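Long-range contacts in macrolide export ATP-binding/permease protein MacB (Actinobacillus actinomycetemcomitans, PDB 3FTJ), which probably drives macrolide export across the inner membrane as the ABC transporter of a tripartite efflux system, represented here by its periplasmic region: residues A72-G78 / L154-Y160; F130-F135 / N165-G169; V52-T56 / R172-I176; L89-R93 / E121-G125. All coordinates share one frame; numbering follows the deposited sequence.

Contact 1: A72-G78 / L154-Y160; sequences ANLYGIG and LNLYSPY
The Y75 ring lies beside that of Y157, the two side chains pointing the same way from neighbouring parallel strands. Their planes are only 20° apart, but with centroids 5.5 Å apart the rings are slid past each other and barely overlap. The bump on Y157 is CE1, 3.6 Å from Y75 CD2. On the same face N73 and N155 run side by side, and N155 OD1 meets the edge of the Y75 ring, 3.5 Å from CE2. The other face is mostly aliphatic: L74 swings CD1 across to the partner strand, where it settles between L156 CB and S158 CB (3.8 Å to the latter). G76, without a side chain, lets the backbone of Y160 close in, with Y160 CA 3.3 Å from G76 C. I77 brings CD1 to within 3.4 Å of S158 O. Backbone hydrogen bonds run from N73 N and L154 O through to I77 N and S158 O, and the N of Y160, which begins helix 160-168, adds one to I77 O from above the carbonyl plane. S158 OG, polar on the leucine face, is satisfied by V106 O. Main-chain bonds, most of them nearly straight, thus fix the parallel register, and the side chains only pack across it.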
loop_
_atom_site.group_PDB
_atom_site.type_symbol
_atom_site.label_atom_id
_atom_site.label_comp_id
_atom_site.label_asym_id
_atom_site.label_seq_id
_atom_site.Cartn_x
_atom_site.Cartn_y
_atom_site.Cartn_z
ATOM N N ALA A 72 -1.283 11.716 -11.472
ATOM C CA ALA A 72 -0.727 11.666 -10.135
ATOM C C ALA A 72 -1.471 10.550 -9.422
ATOM O O ALA A 72 -2.701 10.504 -9.454
ATOM C CB ALA A 72 -0.941 12.982 -9.417
ATOM N N ASN A 73 -0.719 9.651 -8.796
ATOM C CA ASN A 73 -1.283 8.548 -8.033
ATOM C C ASN A 73 -1.379 8.864 -6.559
ATOM O O ASN A 73 -0.360 9.034 -5.886
ATOM C CB ASN A 73 -0.430 7.303 -8.219
ATOM C CG ASN A 73 -0.334 6.893 -9.660
ATOM O OD1 ASN A 73 -1.349 6.650 -10.309
ATOM N ND2 ASN A 73 0.889 6.835 -10.184
ATOM N N LEU A 74 -2.605 8.952 -6.061
ATOM C CA LEU A 74 -2.840 9.092 -4.631
ATOM C C LEU A 74 -3.110 7.722 -4.046
ATOM O O LEU A 74 -4.061 7.049 -4.437
ATOM C CB LEU A 74 -4.030 10.007 -4.352
ATOM C CG LEU A 74 -4.381 10.280 -2.886
ATOM C CD1 LEU A 74 -3.247 11.006 -2.155
ATOM C CD2 LEU A 74 -5.667 11.100 -2.823
ATOM N N TYR A 75 -2.256 7.313 -3.117
ATOM C CA TYR A 75 -2.441 6.076 -2.379
ATOM C C TYR A 75 -3.058 6.384 -1.032
ATOM O O TYR A 75 -2.651 7.333 -0.354
ATOM C CB TYR A 75 -1.102 5.382 -2.169
ATOM C CG TYR A 75 -0.493 4.854 -3.435
ATOM C CD1 TYR A 75 -0.846 3.599 -3.927
ATOM C CD2 TYR A 75 0.432 5.606 -4.147
ATOM C CE1 TYR A 75 -0.295 3.113 -5.099
ATOM C CE2 TYR A 75 0.994 5.123 -5.313
ATOM C CZ TYR A 75 0.626 3.873 -5.782
ATOM O OH TYR A 75 1.189 3.394 -6.943
ATOM N N GLY A 76 -4.060 5.592 -0.662
ATOM C CA GLY A 76 -4.633 5.646 0.667
ATOM C C GLY A 76 -4.107 4.423 1.368
ATOM O O GLY A 76 -4.535 3.312 1.070
ATOM N N ILE A 77 -3.158 4.618 2.276
ATOM C CA ILE A 77 -2.456 3.486 2.893
ATOM C C ILE A 77 -2.412 3.567 4.419
ATOM O O ILE A 77 -2.813 4.574 5.008
ATOM C CB ILE A 77 -1.011 3.321 2.320
ATOM C CG1 ILE A 77 -0.289 4.671 2.203
ATOM C CG2 ILE A 77 -1.053 2.673 0.951
ATOM C CD1 ILE A 77 -0.094 5.421 3.508
ATOM N N GLY A 78 -1.939 2.497 5.057
ATOM C CA GLY A 78 -1.825 2.470 6.505
ATOM C C GLY A 78 -0.560 3.117 7.054
ATOM O O GLY A 78 0.424 3.300 6.336
ATOM N N LEU A 154 5.061 10.462 -9.826
ATOM C CA LEU A 154 4.032 11.167 -9.059
ATOM C C LEU A 154 3.242 10.287 -8.113
ATOM O O LEU A 154 2.064 9.993 -8.340
ATOM C CB LEU A 154 3.098 11.957 -9.961
ATOM C CG LEU A 154 3.494 13.428 -9.995
ATOM C CD1 LEU A 154 4.880 13.569 -10.595
ATOM C CD2 LEU A 154 2.476 14.229 -10.784
ATOM N N ASN A 155 3.906 9.884 -7.039
ATOM C CA ASN A 155 3.264 9.123 -5.991
ATOM C C ASN A 155 3.015 10.012 -4.783
ATOM O O ASN A 155 3.927 10.686 -4.300
ATOM C CB ASN A 155 4.129 7.923 -5.614
ATOM C CG ASN A 155 4.377 6.995 -6.796
ATOM O OD1 ASN A 155 3.439 6.512 -7.425
ATOM N ND2 ASN A 155 5.644 6.750 -7.105
ATOM N N LEU A 156 1.766 10.033 -4.322
ATOM C CA LEU A 156 1.417 10.694 -3.068
ATOM C C LEU A 156 0.802 9.676 -2.107
ATOM O O LEU A 156 0.012 8.830 -2.522
ATOM C CB LEU A 156 0.432 11.843 -3.292
ATOM C CG LEU A 156 0.626 12.857 -4.425
ATOM C CD1 LEU A 156 0.125 14.208 -3.942
ATOM C CD2 LEU A 156 2.055 12.984 -4.875
ATOM N N TYR A 157 1.153 9.771 -0.826
ATOM C CA TYR A 157 0.667 8.825 0.172
ATOM C C TYR A 157 -0.136 9.506 1.267
ATOM O O TYR A 157 0.342 10.435 1.912
ATOM C CB TYR A 157 1.835 8.059 0.793
ATOM C CG TYR A 157 2.724 7.403 -0.238
ATOM C CD1 TYR A 157 2.353 6.215 -0.844
ATOM C CD2 TYR A 157 3.925 7.978 -0.611
ATOM C CE1 TYR A 157 3.155 5.608 -1.787
ATOM C CE2 TYR A 157 4.737 7.380 -1.559
ATOM C CZ TYR A 157 4.345 6.192 -2.140
ATOM O OH TYR A 157 5.144 5.589 -3.077
ATOM N N SER A 158 -1.350 9.017 1.479
ATOM C CA SER A 158 -2.300 9.629 2.395
ATOM C C SER A 158 -2.943 8.506 3.203
ATOM O O SER A 158 -2.861 7.344 2.806
ATOM C CB SER A 158 -3.344 10.396 1.576
ATOM O OG SER A 158 -4.112 11.275 2.364
ATOM N N PRO A 159 -3.571 8.826 4.348
ATOM C CA PRO A 159 -4.165 7.727 5.122
ATOM C C PRO A 159 -5.276 7.042 4.346
ATOM O O PRO A 159 -6.068 7.733 3.690
ATOM C CB PRO A 159 -4.755 8.439 6.349
ATOM C CG PRO A 159 -3.969 9.715 6.468
ATOM C CD PRO A 159 -3.689 10.119 5.045
ATOM N N TYR A 160 -5.338 5.712 4.416
ATOM C CA TYR A 160 -6.394 4.957 3.740
ATOM C C TYR A 160 -7.774 5.493 4.110
ATOM O O TYR A 160 -8.681 5.503 3.278
ATOM C CB TYR A 160 -6.313 3.452 4.053
ATOM C CG TYR A 160 -6.643 3.071 5.495
ATOM C CD1 TYR A 160 -7.955 2.998 5.934
ATOM C CD2 TYR A 160 -5.631 2.793 6.413
ATOM C CE1 TYR A 160 -8.262 2.661 7.263
ATOM C CE2 TYR A 160 -5.921 2.452 7.738
ATOM C CZ TYR A 160 -7.241 2.390 8.155
ATOM O OH TYR A 160 -7.541 2.048 9.458
#

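Contact 2: F130-F135 / N165-G169; sequences FNKRPF and NKITG
R133 sends CG anti to its backbone nitrogen (chi1 167°) and then bends at both chi2 and chi3, which lays one face of the guanidinium against K166 CB at the end of helix 160-168. The two side chains cross at about a right angle. K166 CB is offset toward the rim of the guanidinium, 3.7 Å from R133 CZ, while CG and CD of the lysine continue past CZ and NH1. K166 bends only at its last torsion, carrying NZ to S103 O, so the two cationic ends stay apart and the contact is made by the lysine's aliphatic stem.

The polar link goes through the main chain instead. R133 NH2 makes a weak, long hydrogen bond to K166 O at 3.4 Å, and a water bridges the same pair, accepting from R133 NE (3.2 Å) and donating to K166 O (3.0 Å). Beneath this polar edge, I167 points CD1 into an apolar corner: it lies 4.0 Å from R133 CG and reaches the edge of the F135 ring, 4.0 Å from CZ. I167 CG2 approaches the edge of the F130 ring more distantly. L74 of strand 67-77 touches both phenylalanines and I167, extending the apolar cluster inward.

Strands 127-130 and 133-141 form a two-residue beta hairpin, whose type I' turn from F130 to R133 is closed by reciprocal backbone bonds between its end residues. Against it packs the last turn of helix 160-168, a wider pi-type turn, within the MacB-like periplasmic core domain.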
loop_
_atom_site.group_PDB
_atom_site.type_symbol
_atom_site.label_atom_id
_atom_site.label_comp_id
_atom_site.label_asym_id
_atom_site.label_seq_id
_atom_site.Cartn_x
_atom_site.Cartn_y
_atom_site.Cartn_z
ATOM N N PHE A 130 -5.856 17.283 -5.145
ATOM C CA PHE A 130 -6.128 16.097 -5.949
ATOM C C PHE A 130 -7.621 16.013 -6.295
ATOM O O PHE A 130 -8.479 15.956 -5.404
ATOM C CB PHE A 130 -5.667 14.840 -5.210
ATOM C CG PHE A 130 -5.818 13.575 -6.009
ATOM C CD1 PHE A 130 -4.816 13.154 -6.862
ATOM C CD2 PHE A 130 -6.966 12.815 -5.909
ATOM C CE1 PHE A 130 -4.959 11.995 -7.597
ATOM C CE2 PHE A 130 -7.113 11.654 -6.644
ATOM C CZ PHE A 130 -6.103 11.246 -7.483
ATOM N N ASN A 131 -7.929 16.017 -7.592
ATOM C CA ASN A 131 -9.321 16.011 -8.047
ATOM C C ASN A 131 -10.206 16.938 -7.207
ATOM O O ASN A 131 -11.284 16.539 -6.739
ATOM C CB ASN A 131 -9.888 14.585 -8.066
ATOM C CG ASN A 131 -9.448 13.794 -9.298
ATOM O OD1 ASN A 131 -9.791 12.622 -9.449
ATOM N ND2 ASN A 131 -8.692 14.438 -10.185
ATOM N N LYS A 132 -9.717 18.162 -7.004
ATOM C CA LYS A 132 -10.444 19.229 -6.308
ATOM C C LYS A 132 -10.340 19.203 -4.774
ATOM O O LYS A 132 -10.794 20.129 -4.112
ATOM C CB LYS A 132 -11.913 19.264 -6.734
ATOM C CG LYS A 132 -12.111 19.555 -8.212
ATOM C CD LYS A 132 -13.582 19.500 -8.571
ATOM C CE LYS A 132 -14.333 20.671 -7.981
ATOM N NZ LYS A 132 -15.751 20.663 -8.433
ATOM N N ARG A 133 -9.744 18.151 -4.221
ATOM C CA ARG A 133 -9.634 18.012 -2.772
ATOM C C ARG A 133 -8.238 18.410 -2.282
ATOM O O ARG A 133 -7.245 17.830 -2.706
ATOM C CB ARG A 133 -9.959 16.571 -2.365
ATOM C CG ARG A 133 -9.586 16.222 -0.932
ATOM C CD ARG A 133 -10.687 16.597 0.020
ATOM N NE ARG A 133 -11.943 15.950 -0.352
ATOM C CZ ARG A 133 -13.078 16.094 0.322
ATOM N NH1 ARG A 133 -13.111 16.857 1.406
ATOM N NH2 ARG A 133 -14.176 15.475 -0.081
ATOM N N PRO A 134 -8.157 19.412 -1.389
ATOM C CA PRO A 134 -6.867 19.902 -0.894
ATOM C C PRO A 134 -6.232 19.028 0.189
ATOM O O PRO A 134 -6.900 18.664 1.156
ATOM C CB PRO A 134 -7.244 21.271 -0.320
ATOM C CG PRO A 134 -8.585 21.031 0.236
ATOM C CD PRO A 134 -9.255 20.264 -0.905
ATOM N N PHE A 135 -4.950 18.718 0.018
ATOM C CA PHE A 135 -4.156 17.987 1.001
ATOM C C PHE A 135 -2.929 18.802 1.360
ATOM O O PHE A 135 -2.321 19.432 0.488
ATOM C CB PHE A 135 -3.665 16.658 0.425
ATOM C CG PHE A 135 -4.734 15.634 0.256
ATOM C CD1 PHE A 135 -5.570 15.664 -0.847
ATOM C CD2 PHE A 135 -4.894 14.621 1.185
ATOM C CE1 PHE A 135 -6.562 14.714 -1.008
ATOM C CE2 PHE A 135 -5.876 13.658 1.020
ATOM C CZ PHE A 135 -6.714 13.708 -0.074
ATOM N N ASN A 165 -12.776 7.803 2.765
ATOM C CA ASN A 165 -13.864 8.650 3.243
ATOM C C ASN A 165 -14.145 9.826 2.302
ATOM O O ASN A 165 -15.293 10.200 2.098
ATOM C CB ASN A 165 -13.582 9.150 4.669
ATOM C CG ASN A 165 -13.712 8.047 5.727
ATOM O OD1 ASN A 165 -14.444 7.073 5.544
ATOM N ND2 ASN A 165 -13.007 8.212 6.848
ATOM N N LYS A 166 -13.095 10.387 1.711
ATOM C CA LYS A 166 -13.215 11.643 0.974
ATOM C C LYS A 166 -13.023 11.529 -0.539
ATOM O O LYS A 166 -13.485 12.388 -1.290
ATOM C CB LYS A 166 -12.245 12.685 1.548
ATOM C CG LYS A 166 -12.569 13.099 2.988
ATOM C CD LYS A 166 -11.415 13.870 3.620
ATOM C CE LYS A 166 -11.823 14.534 4.938
ATOM N NZ LYS A 166 -11.825 13.579 6.080
ATOM N N ILE A 167 -12.343 10.484 -0.992
ATOM C CA ILE A 167 -12.043 10.358 -2.418
ATOM C C ILE A 167 -12.847 9.256 -3.113
ATOM O O ILE A 167 -13.697 9.534 -3.960
ATOM C CB ILE A 167 -10.540 10.081 -2.671
ATOM C CG1 ILE A 167 -9.657 11.087 -1.921
ATOM C CG2 ILE A 167 -10.242 10.120 -4.153
ATOM C CD1 ILE A 167 -9.737 12.489 -2.457
ATOM N N THR A 168 -12.564 8.002 -2.766
ATOM C CA THR A 168 -13.145 6.871 -3.479
ATOM C C THR A 168 -14.506 6.473 -2.938
ATOM O O THR A 168 -15.337 5.945 -3.676
ATOM C CB THR A 168 -12.230 5.629 -3.412
ATOM O OG1 THR A 168 -12.322 5.040 -2.109
ATOM C CG2 THR A 168 -10.784 6.015 -3.701
ATOM N N GLY A 169 -14.727 6.716 -1.651
ATOM C CA GLY A 169 -15.904 6.210 -0.964
ATOM C C GLY A 169 -15.750 4.738 -0.602
ATOM O O GLY A 169 -14.849 4.063 -1.096
HETATM O O HOH W 1 -13.111 14.730 -3.110
#

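Contact 3: V52-T56 / R172-I176; sequences VTPNT and RIGSI
Main-chain hydrogen bonds join N55 to G174 and S175 across the antiparallel start of strand 175-180. N55 O accepts twice: from S175 N, in the carbonyl plane at 3.0 Å, and from G174 N, tilted 20° from that plane at 2.9 Å. In return N55 N gives S175 O a weak, bent bond. One carbonyl thus grips two successive amides just where the chain enters the strand, and I176 CA adds a C-H...O contact to T53 O.

Apolar contacts gather on the face shared by P54 and I176. V52 CG1 presses tightly on I176 CG2 at 3.5 Å; both methyls stand anti to their own backbone nitrogens. Farther along, I173 lays CD1 against P54 CB at 3.9 Å, and its CG2 approaches T56 CB. On the opposite face the only side-chain meeting between the two segments is S175 OG alongside N55 CB, 3.6 Å away.

Water carries the contact past its last direct bond. One molecule lies 2.7 Å from T56 OG1 and donates to R172 O at 2.8 Å, tying the incoming loop to the strand.

Helix 37-44 covers the apolar face, with A40 and S44 on V52 and I37 on both P54 and I173. N55 faces Y75, I77 and Y81, while I176 pairs in turn with I18, which places strand 175-180 between strands 15-20 and 49-64.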
loop_
_atom_site.group_PDB
_atom_site.type_symbol
_atom_site.label_atom_id
_atom_site.label_comp_id
_atom_site.label_asym_id
_atom_site.label_seq_id
_atom_site.Cartn_x
_atom_site.Cartn_y
_atom_site.Cartn_z
ATOM N N VAL A 52 -0.571 -4.544 9.750
ATOM C CA VAL A 52 -1.440 -4.657 8.587
ATOM C C VAL A 52 -1.588 -3.290 7.915
ATOM O O VAL A 52 -1.935 -2.302 8.567
ATOM C CB VAL A 52 -2.819 -5.171 9.008
ATOM C CG1 VAL A 52 -3.752 -5.262 7.809
ATOM C CG2 VAL A 52 -2.679 -6.528 9.708
ATOM N N THR A 53 -1.332 -3.243 6.611
ATOM C CA THR A 53 -1.429 -2.001 5.854
ATOM C C THR A 53 -2.401 -2.118 4.689
ATOM O O THR A 53 -2.113 -2.792 3.706
ATOM C CB THR A 53 -0.060 -1.608 5.299
ATOM O OG1 THR A 53 0.861 -1.481 6.389
ATOM C CG2 THR A 53 -0.149 -0.296 4.549
ATOM N N PRO A 54 -3.563 -1.468 4.801
ATOM C CA PRO A 54 -4.537 -1.423 3.704
ATOM C C PRO A 54 -3.991 -0.553 2.576
ATOM O O PRO A 54 -3.196 0.339 2.844
ATOM C CB PRO A 54 -5.760 -0.752 4.343
ATOM C CG PRO A 54 -5.521 -0.825 5.836
ATOM C CD PRO A 54 -4.045 -0.780 6.011
ATOM N N ASN A 55 -4.393 -0.808 1.338
ATOM C CA ASN A 55 -3.906 -0.010 0.210
ATOM C C ASN A 55 -4.965 0.131 -0.869
ATOM O O ASN A 55 -5.387 -0.853 -1.472
ATOM C CB ASN A 55 -2.625 -0.627 -0.384
ATOM C CG ASN A 55 -2.009 0.225 -1.501
ATOM O OD1 ASN A 55 -2.710 0.787 -2.351
ATOM N ND2 ASN A 55 -0.681 0.307 -1.506
ATOM N N THR A 56 -5.407 1.361 -1.092
ATOM C CA THR A 56 -6.229 1.679 -2.246
ATOM C C THR A 56 -5.565 2.863 -2.936
ATOM O O THR A 56 -4.732 3.538 -2.344
ATOM C CB THR A 56 -7.642 2.063 -1.830
ATOM O OG1 THR A 56 -8.444 2.265 -2.997
ATOM C CG2 THR A 56 -7.613 3.338 -1.012
ATOM N N ARG A 172 -13.793 -0.656 0.730
ATOM C CA ARG A 172 -13.097 -1.693 -0.029
ATOM C C ARG A 172 -11.779 -1.202 -0.599
ATOM O O ARG A 172 -11.638 -0.027 -0.921
ATOM C CB ARG A 172 -14.002 -2.239 -1.129
ATOM C CG ARG A 172 -15.030 -3.183 -0.571
ATOM C CD ARG A 172 -16.254 -3.293 -1.439
ATOM N NE ARG A 172 -17.318 -3.982 -0.720
ATOM C CZ ARG A 172 -17.612 -5.268 -0.876
ATOM N NH1 ARG A 172 -16.924 -6.007 -1.741
ATOM N NH2 ARG A 172 -18.598 -5.815 -0.174
ATOM N N ILE A 173 -10.816 -2.115 -0.727
ATOM C CA ILE A 173 -9.447 -1.736 -1.056
ATOM C C ILE A 173 -8.789 -2.651 -2.085
ATOM O O ILE A 173 -9.310 -3.717 -2.403
ATOM C CB ILE A 173 -8.586 -1.705 0.215
ATOM C CG1 ILE A 173 -8.666 -3.065 0.919
ATOM C CG2 ILE A 173 -9.023 -0.575 1.128
ATOM C CD1 ILE A 173 -8.011 -3.091 2.264
ATOM N N GLY A 174 -7.639 -2.223 -2.590
ATOM C CA GLY A 174 -6.954 -2.925 -3.658
ATOM C C GLY A 174 -6.067 -4.048 -3.167
ATOM O O GLY A 174 -5.929 -5.078 -3.838
ATOM N N SER A 175 -5.467 -3.851 -1.993
ATOM C CA SER A 175 -4.631 -4.873 -1.371
ATOM C C SER A 175 -4.374 -4.607 0.116
ATOM O O SER A 175 -4.673 -3.533 0.639
ATOM C CB SER A 175 -3.295 -4.998 -2.114
ATOM O OG SER A 175 -2.510 -3.823 -1.975
ATOM N N ILE A 176 -3.810 -5.606 0.782
ATOM C CA ILE A 176 -3.438 -5.525 2.183
ATOM C C ILE A 176 -2.059 -6.141 2.346
ATOM O O ILE A 176 -1.847 -7.305 2.002
ATOM C CB ILE A 176 -4.412 -6.350 3.069
ATOM C CG1 ILE A 176 -5.835 -5.798 2.978
ATOM C CG2 ILE A 176 -3.935 -6.380 4.511
ATOM C CD1 ILE A 176 -6.897 -6.763 3.502
HETATM O O HOH W 2 -11.077 2.212 -2.540
#

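Contact 4: L89-R93 / E121-G125; sequences LKQGR and ENPLG
Q91 reaches over L124 from a classic beta bulge, in which K90 and Q91 both face V140 of strand 133-141. Here the chain turns a corner, and the long amide side chain leaves it for the loop between helix 111-118 and strand 127-130. From CB the chain runs fully extended, with chi1 180° and chi2 -173°. CG, anti to the backbone nitrogen, lies 3.7 Å from L124 CD1. CD comes next, passing over L124 CG at 3.9 Å, so the stem of the glutamine crosses the isobutyl group of the leucine. At the tip the two amide atoms part company: OE1 faces the P123 ring, 4.0 Å from CG, and NE2 lies against L124 CG at 3.4 Å. G92 carries on the cover of L124, its CA 3.6 Å from CD1.

The loop is braced from within. N122 makes two weak bonds with L124, from L124 N to its OD1 and from its ND2 to L124 O, which hold its amide against the L124 main chain. P123 also packs on K114, F118 and V140. The Q91 and N122 amide planes stand 34° apart, and Q91 NE2 lies 3.5 Å from N122 OD1.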
loop_
_atom_site.group_PDB
_atom_site.type_symbol
_atom_site.label_atom_id
_atom_site.label_comp_id
_atom_site.label_asym_id
_atom_site.label_seq_id
_atom_site.Cartn_x
_atom_site.Cartn_y
_atom_site.Cartn_z
ATOM N N LEU A 89 12.093 8.102 5.385
ATOM C CA LEU A 89 11.734 9.501 5.601
ATOM C C LEU A 89 12.944 10.376 5.280
ATOM O O LEU A 89 14.031 10.154 5.809
ATOM C CB LEU A 89 11.267 9.741 7.040
ATOM C CG LEU A 89 10.908 11.185 7.432
ATOM C CD1 LEU A 89 9.766 11.732 6.590
ATOM C CD2 LEU A 89 10.550 11.277 8.906
ATOM N N LYS A 90 12.755 11.356 4.405
ATOM C CA LYS A 90 13.832 12.249 3.997
ATOM C C LYS A 90 13.634 13.646 4.560
ATOM O O LYS A 90 14.593 14.406 4.680
ATOM C CB LYS A 90 13.921 12.335 2.471
ATOM C CG LYS A 90 14.377 11.049 1.798
ATOM C CD LYS A 90 15.714 10.582 2.368
ATOM C CE LYS A 90 16.070 9.182 1.897
ATOM N NZ LYS A 90 17.272 8.644 2.606
ATOM N N GLN A 91 12.395 13.987 4.902
ATOM C CA GLN A 91 12.079 15.344 5.331
ATOM C C GLN A 91 10.664 15.451 5.920
ATOM O O GLN A 91 9.748 14.753 5.489
ATOM C CB GLN A 91 12.240 16.304 4.148
ATOM C CG GLN A 91 11.937 17.740 4.479
ATOM C CD GLN A 91 11.948 18.634 3.259
ATOM O OE1 GLN A 91 12.160 18.175 2.132
ATOM N NE2 GLN A 91 11.717 19.923 3.475
ATOM N N GLY A 92 10.490 16.324 6.907
ATOM C CA GLY A 92 9.202 16.480 7.566
ATOM C C GLY A 92 8.852 15.294 8.443
ATOM O O GLY A 92 9.663 14.860 9.262
ATOM N N ARG A 93 7.641 14.769 8.286
ATOM C CA ARG A 93 7.188 13.639 9.089
ATOM C C ARG A 93 6.347 12.653 8.268
ATOM O O ARG A 93 5.900 12.973 7.163
ATOM C CB ARG A 93 6.374 14.127 10.286
ATOM C CG ARG A 93 4.955 14.571 9.929
ATOM C CD ARG A 93 4.174 15.006 11.157
ATOM N NE ARG A 93 2.819 15.469 10.850
ATOM C CZ ARG A 93 1.761 14.672 10.705
ATOM N NH1 ARG A 93 1.898 13.357 10.817
ATOM N NH2 ARG A 93 0.564 15.189 10.440
ATOM N N GLU A 121 11.877 24.192 -4.241
ATOM C CA GLU A 121 11.035 24.821 -3.227
ATOM C C GLU A 121 10.837 23.907 -2.019
ATOM O O GLU A 121 10.900 22.678 -2.130
ATOM C CB GLU A 121 9.671 25.180 -3.825
ATOM C CG GLU A 121 9.756 25.946 -5.139
ATOM C CD GLU A 121 8.494 25.820 -5.982
ATOM O OE1 GLU A 121 7.383 25.774 -5.408
ATOM O OE2 GLU A 121 8.615 25.767 -7.224
ATOM N N ASN A 122 10.599 24.513 -0.863
ATOM C CA ASN A 122 10.233 23.765 0.329
ATOM C C ASN A 122 8.796 23.266 0.222
ATOM O O ASN A 122 7.868 24.072 0.192
ATOM C CB ASN A 122 10.349 24.651 1.561
ATOM C CG ASN A 122 9.630 24.066 2.756
ATOM O OD1 ASN A 122 9.877 22.924 3.139
ATOM N ND2 ASN A 122 8.724 24.840 3.349
ATOM N N PRO A 123 8.604 21.938 0.181
ATOM C CA PRO A 123 7.269 21.345 0.034
ATOM C C PRO A 123 6.459 21.323 1.334
ATOM O O PRO A 123 5.221 21.344 1.297
ATOM C CB PRO A 123 7.603 19.920 -0.394
ATOM C CG PRO A 123 8.832 19.632 0.430
ATOM C CD PRO A 123 9.645 20.895 0.213
ATOM N N LEU A 124 7.150 21.283 2.469
ATOM C CA LEU A 124 6.492 21.131 3.762
ATOM C C LEU A 124 5.501 22.254 4.036
ATOM O O LEU A 124 5.846 23.435 3.984
ATOM C CB LEU A 124 7.527 21.051 4.894
ATOM C CG LEU A 124 8.558 19.915 4.827
ATOM C CD1 LEU A 124 9.293 19.797 6.152
ATOM C CD2 LEU A 124 7.890 18.594 4.482
ATOM N N GLY A 125 4.264 21.879 4.323
ATOM C CA GLY A 125 3.255 22.845 4.705
ATOM C C GLY A 125 2.468 23.369 3.521
ATOM O O GLY A 125 1.464 24.056 3.684
#

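In the fold
All four contacts lie within the MacB-like periplasmic core domain, and contacts 1 to 3 reach one mixed sheet. Contact 3 closes the longest loop, with contact 1 nested inside it and contact 4 inside contact 1; contacts 1 and 2 alternate along the chain. Strands 49-64 and 67-77 are neighbours, so contacts 1 and 3 touch although their centres are 11 Å apart. Contact 2, also 11 Å from contact 1, meets it through L74, S158 and the two phenylalanines. Contact 4 lies at the periphery, about 25 Å between centres from contact 3. Helix 160-168 leads from contact 1 to contact 2, and strand 175-180 follows, so distant chain parts converge on the sheet of this periplasmic region.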